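Local coordinates for protein BIFUNCTIONAL PROTEIN Proline utilization A (PutA) (PDB 5UX5) that probably oxidises proline to glutamate in two steps, pairing an FAD-dependent proline dehydrogenase with an NAD-dependent aldehyde dehydrogenase in one chain, at residues G804-R810 with P823-H829. Sequence-based numbering, arbitrary orientation.
Sequences GIRDNVR and PVLGIMH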
loop_
_atom_site.group_PDB
_atom_site.type_symbol
_atom_site.label_atom_id
_atom_site.label_comp_id
_atom_site.label_asym_id
_atom_site.label_seq_id
_atom_site.Cartn_x
_atom_site.Cartn_y
_atom_site.Cartn_z
ATOM N N GLY A 804 6.944 -16.453 -12.332
ATOM C CA GLY A 804 6.254 -17.174 -13.379
ATOM C C GLY A 804 4.750 -16.984 -13.300
ATOM O O GLY A 804 4.219 -16.585 -12.283
ATOM N N ILE A 805 4.067 -17.273 -14.402
ATOM C CA ILE A 805 2.608 -17.174 -14.472
ATOM C C ILE A 805 2.070 -18.400 -15.226
ATOM O O ILE A 805 2.372 -18.586 -16.413
ATOM C CB ILE A 805 2.154 -15.872 -15.153
ATOM C CG1 ILE A 805 2.661 -14.659 -14.384
ATOM C CG2 ILE A 805 0.647 -15.834 -15.356
ATOM C CD1 ILE A 805 2.392 -13.388 -15.089
ATOM N N ARG A 806 1.306 -19.253 -14.522
ATOM C CA ARG A 806 0.529 -20.335 -15.131
ATOM C C ARG A 806 -0.816 -19.842 -15.637
ATOM O O ARG A 806 -1.512 -19.080 -14.951
ATOM C CB ARG A 806 0.213 -21.423 -14.125
ATOM C CG ARG A 806 1.349 -21.977 -13.452
ATOM C CD ARG A 806 0.855 -22.949 -12.436
ATOM N NE ARG A 806 2.031 -23.509 -11.810
ATOM C CZ ARG A 806 2.300 -24.795 -11.756
ATOM N NH1 ARG A 806 1.439 -25.671 -12.268
ATOM N NH2 ARG A 806 3.425 -25.191 -11.175
ATOM N N ASP A 807 -1.217 -20.357 -16.792
ATOM C CA ASP A 807 -2.513 -20.096 -17.402
ATOM C C ASP A 807 -3.368 -21.370 -17.389
ATOM O O ASP A 807 -2.853 -22.496 -17.446
ATOM C CB ASP A 807 -2.285 -19.564 -18.831
ATOM C CG ASP A 807 -3.466 -18.810 -19.399
ATOM O OD1 ASP A 807 -4.431 -18.518 -18.663
ATOM O OD2 ASP A 807 -3.385 -18.447 -20.596
ATOM N N ASN A 808 -4.691 -21.180 -17.327
ATOM C CA ASN A 808 -5.667 -22.275 -17.390
ATOM C C ASN A 808 -5.582 -23.197 -16.166
ATOM O O ASN A 808 -5.753 -24.415 -16.269
ATOM C CB ASN A 808 -5.501 -23.059 -18.694
ATOM C CG ASN A 808 -5.814 -22.213 -19.913
ATOM O OD1 ASN A 808 -6.812 -21.492 -19.946
ATOM N ND2 ASN A 808 -4.927 -22.247 -20.895
ATOM N N VAL A 809 -5.312 -22.617 -15.001
ATOM C CA VAL A 809 -5.344 -23.371 -13.750
ATOM C C VAL A 809 -6.792 -23.746 -13.460
ATOM O O VAL A 809 -7.662 -22.876 -13.352
ATOM C CB VAL A 809 -4.731 -22.549 -12.608
ATOM C CG1 VAL A 809 -5.050 -23.161 -11.275
ATOM C CG2 VAL A 809 -3.232 -22.460 -12.781
ATOM N N ARG A 810 -7.073 -25.106 -13.337
ATOM C CA ARG A 810 -8.481 -25.479 -13.269
ATOM C C ARG A 810 -8.918 -25.711 -11.824
ATOM O O ARG A 810 -8.090 -26.056 -10.975
ATOM C CB ARG A 810 -8.732 -26.740 -14.100
ATOM C CG ARG A 810 -8.570 -26.581 -15.617
ATOM C CD ARG A 810 -9.594 -25.605 -16.199
ATOM N NE ARG A 810 -10.974 -25.913 -15.806
ATOM C CZ ARG A 810 -12.043 -25.226 -16.216
ATOM N NH1 ARG A 810 -11.895 -24.186 -17.036
ATOM N NH2 ARG A 810 -13.260 -25.581 -15.813
ATOM N N PRO A 823 7.215 -17.203 -5.928
ATOM C CA PRO A 823 6.900 -16.232 -6.994
ATOM C C PRO A 823 6.161 -16.850 -8.184
ATOM O O PRO A 823 6.632 -16.804 -9.325
ATOM C CB PRO A 823 8.291 -15.722 -7.391
ATOM C CG PRO A 823 9.295 -16.651 -6.686
ATOM C CD PRO A 823 8.554 -17.775 -6.089
ATOM N N VAL A 824 4.985 -17.422 -7.923
ATOM C CA VAL A 824 4.190 -18.111 -8.932
ATOM C C VAL A 824 2.746 -17.656 -8.807
ATOM O O VAL A 824 2.137 -17.781 -7.739
ATOM C CB VAL A 824 4.263 -19.641 -8.781
ATOM C CG1 VAL A 824 3.544 -20.337 -9.939
ATOM C CG2 VAL A 824 5.703 -20.117 -8.630
ATOM N N LEU A 825 2.193 -17.179 -9.909
ATOM C CA LEU A 825 0.816 -16.743 -10.010
ATOM C C LEU A 825 0.108 -17.623 -11.014
ATOM O O LEU A 825 0.664 -17.922 -12.066
ATOM C CB LEU A 825 0.746 -15.301 -10.478
ATOM C CG LEU A 825 -0.610 -14.782 -10.924
ATOM C CD1 LEU A 825 -1.511 -14.630 -9.715
ATOM C CD2 LEU A 825 -0.402 -13.455 -11.634
ATOM N N GLY A 826 -1.113 -18.039 -10.702
ATOM C CA GLY A 826 -1.916 -18.843 -11.620
ATOM C C GLY A 826 -3.153 -18.081 -12.063
ATOM O O GLY A 826 -3.797 -17.408 -11.253
ATOM N N ILE A 827 -3.498 -18.213 -13.342
ATOM C CA ILE A 827 -4.686 -17.579 -13.907
ATOM C C ILE A 827 -5.744 -18.642 -14.106
ATOM O O ILE A 827 -5.473 -19.681 -14.710
ATOM C CB ILE A 827 -4.398 -16.882 -15.245
ATOM C CG1 ILE A 827 -3.190 -15.954 -15.118
ATOM C CG2 ILE A 827 -5.654 -16.136 -15.725
ATOM C CD1 ILE A 827 -2.820 -15.280 -16.401
ATOM N N MET A 828 -6.939 -18.385 -13.593
ATOM C CA MET A 828 -8.106 -19.210 -13.848
ATOM C C MET A 828 -9.075 -18.408 -14.693
ATOM O O MET A 828 -9.160 -17.186 -14.552
ATOM C CB MET A 828 -8.769 -19.654 -12.550
ATOM C CG MET A 828 -7.788 -20.140 -11.526
ATOM S SD MET A 828 -8.596 -20.675 -10.009
ATOM C CE MET A 828 -9.263 -22.263 -10.487
ATOM N N HIS A 829 -9.750 -19.077 -15.620
ATOM C CA HIS A 829 -10.728 -18.425 -16.483
ATOM C C HIS A 829 -12.112 -18.922 -16.096
ATOM O O HIS A 829 -12.433 -20.096 -16.307
ATOM C CB HIS A 829 -10.434 -18.703 -17.953
ATOM C CG HIS A 829 -9.083 -18.239 -18.388
ATOM N ND1 HIS A 829 -8.831 -16.939 -18.779
ATOM C CD2 HIS A 829 -7.913 -18.909 -18.518
ATOM C CE1 HIS A 829 -7.556 -16.826 -19.115
ATOM N NE2 HIS A 829 -6.978 -18.008 -18.969
#
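Pro-823 O accepts a hydrogen bond from Gly-804 N at 3.0 Å, and from there the two strands run side by side in the same direction. Val-824 sends CG1 to the edge of the Arg-806 guanidinium, near its plane, at NE. The extended chain of that arginine carries the charged end on to a salt bridge with Glu-785 and to the carbonyl of Gly-777. At Leu-825 the backbone works both ways: its N binds Gly-804 O, and its O receives Arg-806 N at 2.9 Å. Leu-744 of helix 740-750 packs on Ile-805 and Leu-825. Gly-826 lies opposite Arg-806, its CA making a C-H...O contact with Arg-806 O, while Val-809 CG2 rests 4.0 Å from that same CA. Ile-827 N gives a 2.7 Å bond to Arg-806 O, and although the first strand ends at Asp-807, Ile-827 O still accepts a hydrogen bond from Val-809 N. Ile-827 CG1 is anti to the carbonyl carbon (chi1 -51°), which turns this branch to Ile-805; Ile-827 CD1 ends 3.7 Å from Ile-805 CG2. Met-828 CG lies against Val-809 O, and the bend at chi3 (76°) turns CE back to the same oxygen. Finally, His-829 NE2 donates a hydrogen bond to the syn side of Asp-807 OD1 (2.6 Å), with ring and carboxylate planes 56° apart; Asn-808 OD1 lies by His-829 CD2 at 3.2 Å. Leu-825 bonding to both neighbours of its partner Ile-805 marks a parallel beta pair, here strand 804-807 beside strand 824-830, which pairs in turn with strand 728-734 in the aldehyde dehydrogenase part of the enzyme.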